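DNA methyltransferase (Nicotiana tabacum, PDB 4ONQ) probably methylates cytosine C5 in DNA through the catalytic domain that forms this chain, captured here with sinefungin bound. Local coordinates at residues A[33-42]-A[338-349]. The protein carries 5 engineered substitutions. Sequence-based numbering, arbitrary orientation.
Sequences QAVGPPFFYY and FSSYVRILDLVK. Engineered in segment 338-349: S339 (natural residue Tyr), S340 (natural residue Asp).
Y42 turns the edge of its ring to the face of Y341, with CD1 3.7 Å above the middle of that ring, an edge-to-face pair whose planes meet at 55°. Over the rim of one face of Y42 lies F338 CE1, while F338 CD1 comes nearest the phenol end, 3.5 Å from Y42 CZ; these two rings meet obliquely, neither stacked nor edge-to-face, and the three rings form an aromatic cluster. F40 receives L345 on one face: CD2 stands 3.8 Å from the F40 ring centroid and 22° off the ring normal, a CH-pi contact, while the hydroxyl of Y341 lies at the edge of F40. A branched leucine suits this place because its other methyl, CD1, reaches the CB of F40 and the ring of P38. With CG anti to the backbone N, Y341 extends from the helix to the strand, where OH comes within 3.1 Å of Y41 O. Were this tyrosine an alanine, the edge of Y42 would probably face a gap and the edge of F40 would lose its neighbouring hydroxyl. Compact P38, which follows a cis peptide bond, fits closely against the helix, CG lying 3.9 Å from V348 CG1. K349 suits the margin: its aliphatic chain passes P38 and P37 and bends, bringing NZ 2.6 Å from Q33 O, and it also makes a cation-pi contact with Y61. Strand 39-42 and helix 338-349 run nearly antiparallel, at 174°, with axes 10.6 Å apart. V310 of strand 309-312 touches P38 and L345, and L236 of strand 231-236 touches Y341, so the helix packs across neighbouring strands of the central sheet. Such a helix laid over a mixed seven-stranded sheet is characteristic of the Rossmann-like class I SAM-dependent methyltransferase fold.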
loop_
_atom_site.group_PDB
_atom_site.type_symbol
_atom_site.label_atom_id
_atom_site.label_comp_id
_atom_site.label_asym_id
_atom_site.label_seq_id
_atom_site.Cartn_x
_atom_site.Cartn_y
_atom_site.Cartn_z
ATOM N N GLN A 33 19.091 5.613 18.954
ATOM C CA GLN A 33 17.777 5.657 19.590
ATOM C C GLN A 33 16.713 5.019 18.703
ATOM O O GLN A 33 15.671 4.563 19.179
ATOM C CB GLN A 33 17.387 7.103 19.927
ATOM C CG GLN A 33 17.089 7.998 18.718
ATOM C CD GLN A 33 18.335 8.480 17.987
ATOM O OE1 GLN A 33 19.391 7.851 18.043
ATOM N NE2 GLN A 33 18.210 9.608 17.293
ATOM N N ALA A 34 16.994 4.981 17.406
ATOM C CA ALA A 34 16.058 4.452 16.426
ATOM C C ALA A 34 16.006 2.927 16.440
ATOM O O ALA A 34 15.098 2.327 15.867
ATOM C CB ALA A 34 16.411 4.961 15.034
ATOM N N VAL A 35 16.976 2.300 17.099
ATOM C CA VAL A 35 17.057 0.842 17.127
ATOM C C VAL A 35 16.192 0.259 18.244
ATOM O O VAL A 35 15.242 0.894 18.702
ATOM C CB VAL A 35 18.516 0.349 17.282
ATOM C CG1 VAL A 35 19.015 0.591 18.702
ATOM C CG2 VAL A 35 18.610 -1.125 16.958
ATOM N N GLY A 36 16.525 -0.955 18.673
ATOM C CA GLY A 36 15.796 -1.628 19.729
ATOM C C GLY A 36 14.402 -2.034 19.301
ATOM O O GLY A 36 13.881 -1.533 18.305
ATOM N N PRO A 37 13.794 -2.966 20.044
ATOM C CA PRO A 37 12.392 -3.343 19.840
ATOM C C PRO A 37 11.476 -2.222 20.312
ATOM O O PRO A 37 11.800 -1.550 21.293
ATOM C CB PRO A 37 12.224 -4.569 20.745
ATOM C CG PRO A 37 13.608 -5.059 21.007
ATOM C CD PRO A 37 14.455 -3.831 21.033
ATOM N N PRO A 38 10.335 -2.023 19.636
ATOM C CA PRO A 38 9.831 -2.827 18.521
ATOM C C PRO A 38 10.366 -2.349 17.181
ATOM O O PRO A 38 11.039 -1.318 17.120
ATOM C CB PRO A 38 8.337 -2.535 18.565
ATOM C CG PRO A 38 8.289 -1.097 18.960
ATOM C CD PRO A 38 9.422 -0.909 19.952
ATOM N N PHE A 39 10.070 -3.102 16.125
ATOM C CA PHE A 39 10.288 -2.626 14.766
ATOM C C PHE A 39 9.121 -1.729 14.395
ATOM O O PHE A 39 7.984 -1.997 14.778
ATOM C CB PHE A 39 10.376 -3.792 13.784
ATOM C CG PHE A 39 11.698 -4.500 13.802
ATOM C CD1 PHE A 39 12.835 -3.879 13.314
ATOM C CD2 PHE A 39 11.805 -5.790 14.298
ATOM C CE1 PHE A 39 14.055 -4.528 13.320
ATOM C CE2 PHE A 39 13.024 -6.445 14.309
ATOM C CZ PHE A 39 14.149 -5.812 13.819
ATOM N N PHE A 40 9.389 -0.654 13.665
ATOM C CA PHE A 40 8.294 0.196 13.221
ATOM C C PHE A 40 8.383 0.519 11.742
ATOM O O PHE A 40 9.471 0.586 11.170
ATOM C CB PHE A 40 8.162 1.465 14.071
ATOM C CG PHE A 40 9.176 2.527 13.760
ATOM C CD1 PHE A 40 8.920 3.489 12.792
ATOM C CD2 PHE A 40 10.371 2.587 14.459
ATOM C CE1 PHE A 40 9.848 4.478 12.512
ATOM C CE2 PHE A 40 11.304 3.578 14.183
ATOM C CZ PHE A 40 11.039 4.525 13.210
ATOM N N TYR A 41 7.221 0.721 11.139
ATOM C CA TYR A 41 7.108 0.934 9.711
ATOM C C TYR A 41 6.035 1.990 9.490
ATOM O O TYR A 41 4.871 1.776 9.819
ATOM C CB TYR A 41 6.716 -0.384 9.046
ATOM C CG TYR A 41 6.781 -0.409 7.538
ATOM C CD1 TYR A 41 7.986 -0.661 6.871
ATOM C CD2 TYR A 41 5.624 -0.220 6.776
ATOM C CE1 TYR A 41 8.033 -0.706 5.483
ATOM C CE2 TYR A 41 5.655 -0.261 5.400
ATOM C CZ TYR A 41 6.855 -0.501 4.756
ATOM O OH TYR A 41 6.861 -0.548 3.381
ATOM N N TYR A 42 6.442 3.141 8.969
ATOM C CA TYR A 42 5.524 4.239 8.704
ATOM C C TYR A 42 5.512 4.588 7.222
ATOM O O TYR A 42 6.563 4.723 6.600
ATOM C CB TYR A 42 5.896 5.488 9.516
ATOM C CG TYR A 42 4.932 6.621 9.265
ATOM C CD1 TYR A 42 3.669 6.608 9.836
ATOM C CD2 TYR A 42 5.262 7.676 8.427
ATOM C CE1 TYR A 42 2.769 7.617 9.597
ATOM C CE2 TYR A 42 4.362 8.699 8.182
ATOM C CZ TYR A 42 3.114 8.661 8.770
ATOM O OH TYR A 42 2.195 9.664 8.543
ATOM N N PHE A 338 -0.780 11.633 12.541
ATOM C CA PHE A 338 0.622 11.259 12.546
ATOM C C PHE A 338 1.148 11.405 13.964
ATOM O O PHE A 338 1.927 10.578 14.444
ATOM C CB PHE A 338 1.426 12.154 11.609
ATOM C CG PHE A 338 2.911 12.027 11.788
ATOM C CD1 PHE A 338 3.547 10.820 11.547
ATOM C CD2 PHE A 338 3.669 13.110 12.196
ATOM C CE1 PHE A 338 4.913 10.695 11.715
ATOM C CE2 PHE A 338 5.038 12.993 12.362
ATOM C CZ PHE A 338 5.662 11.785 12.121
ATOM N N SER A 339 0.620 12.362 14.681
ATOM C CA SER A 339 1.059 12.579 16.019
ATOM C C SER A 339 0.588 11.480 16.865
ATOM O O SER A 339 1.233 11.088 17.783
ATOM C CB SER A 339 0.510 13.883 16.546
ATOM O OG SER A 339 1.006 14.957 15.787
ATOM N N SER A 340 -0.582 11.003 16.563
ATOM C CA SER A 340 -1.103 9.846 17.281
ATOM C C SER A 340 -0.204 8.630 17.067
ATOM O O SER A 340 0.105 7.892 18.014
ATOM C CB SER A 340 -2.532 9.540 16.841
ATOM O OG SER A 340 -3.423 10.564 17.251
ATOM N N TYR A 341 0.226 8.434 15.824
ATOM C CA TYR A 341 1.140 7.341 15.517
ATOM C C TYR A 341 2.413 7.451 16.348
ATOM O O TYR A 341 2.853 6.479 16.962
ATOM C CB TYR A 341 1.488 7.322 14.028
ATOM C CG TYR A 341 2.442 6.217 13.641
ATOM C CD1 TYR A 341 1.970 4.986 13.212
ATOM C CD2 TYR A 341 3.817 6.404 13.703
ATOM C CE1 TYR A 341 2.835 3.974 12.858
ATOM C CE2 TYR A 341 4.691 5.397 13.357
ATOM C CZ TYR A 341 4.196 4.185 12.933
ATOM O OH TYR A 341 5.066 3.176 12.585
ATOM N N VAL A 342 2.995 8.645 16.363
ATOM C CA VAL A 342 4.244 8.883 17.080
ATOM C C VAL A 342 4.090 8.668 18.587
ATOM O O VAL A 342 4.906 7.987 19.214
ATOM C CB VAL A 342 4.767 10.304 16.805
ATOM C CG1 VAL A 342 6.026 10.589 17.617
ATOM C CG2 VAL A 342 5.032 10.476 15.321
ATOM N N ARG A 343 3.035 9.250 19.152
ATOM C CA ARG A 343 2.724 9.112 20.570
ATOM C C ARG A 343 2.649 7.642 20.948
ATOM O O ARG A 343 3.250 7.201 21.933
ATOM C CB ARG A 343 1.383 9.781 20.880
ATOM C CG ARG A 343 1.054 9.887 22.360
ATOM C CD ARG A 343 -0.432 10.151 22.591
ATOM N NE ARG A 343 -1.206 8.912 22.630
ATOM C CZ ARG A 343 -2.224 8.633 21.822
ATOM N NH1 ARG A 343 -2.607 9.511 20.904
ATOM N NH2 ARG A 343 -2.864 7.478 21.938
ATOM N N ILE A 344 1.914 6.880 20.146
ATOM C CA ILE A 344 1.706 5.467 20.439
ATOM C C ILE A 344 2.981 4.636 20.294
ATOM O O ILE A 344 3.287 3.804 21.157
ATOM C CB ILE A 344 0.559 4.893 19.592
ATOM C CG1 ILE A 344 -0.758 5.514 20.050
ATOM C CG2 ILE A 344 0.508 3.381 19.691
ATOM C CD1 ILE A 344 -1.970 4.848 19.491
ATOM N N LEU A 345 3.728 4.869 19.218
ATOM C CA LEU A 345 4.995 4.169 19.023
ATOM C C LEU A 345 5.910 4.433 20.215
ATOM O O LEU A 345 6.523 3.511 20.761
ATOM C CB LEU A 345 5.669 4.601 17.718
ATOM C CG LEU A 345 7.114 4.137 17.499
ATOM C CD1 LEU A 345 7.234 2.628 17.607
ATOM C CD2 LEU A 345 7.630 4.610 16.152
ATOM N N ASP A 346 5.971 5.691 20.635
ATOM C CA ASP A 346 6.811 6.060 21.763
ATOM C C ASP A 346 6.366 5.381 23.058
ATOM O O ASP A 346 7.198 4.874 23.813
ATOM C CB ASP A 346 6.865 7.578 21.935
ATOM C CG ASP A 346 7.987 8.011 22.849
ATOM O OD1 ASP A 346 7.700 8.432 23.990
ATOM O OD2 ASP A 346 9.161 7.908 22.431
ATOM N N LEU A 347 5.061 5.366 23.318
ATOM C CA LEU A 347 4.537 4.654 24.482
ATOM C C LEU A 347 4.961 3.183 24.470
ATOM O O LEU A 347 5.421 2.656 25.487
ATOM C CB LEU A 347 3.011 4.764 24.550
ATOM C CG LEU A 347 2.415 6.054 25.116
ATOM C CD1 LEU A 347 0.952 6.180 24.724
ATOM C CD2 LEU A 347 2.563 6.084 26.628
ATOM N N VAL A 348 4.824 2.533 23.314
ATOM C CA VAL A 348 5.166 1.114 23.178
ATOM C C VAL A 348 6.660 0.844 23.410
ATOM O O VAL A 348 7.030 -0.086 24.145
ATOM C CB VAL A 348 4.733 0.554 21.794
ATOM C CG1 VAL A 348 5.335 -0.817 21.554
ATOM C CG2 VAL A 348 3.213 0.497 21.688
ATOM N N LYS A 349 7.513 1.680 22.875
ATOM C CA LYS A 349 8.918 1.466 23.032
ATOM C C LYS A 349 9.343 1.729 24.438
ATOM O O LYS A 349 10.181 1.048 24.971
ATOM C CB LYS A 349 9.670 2.392 22.124
ATOM C CG LYS A 349 11.110 2.282 22.312
ATOM C CD LYS A 349 11.842 2.579 21.073
ATOM C CE LYS A 349 12.179 4.009 20.984
ATOM N NZ LYS A 349 13.275 4.243 20.013
#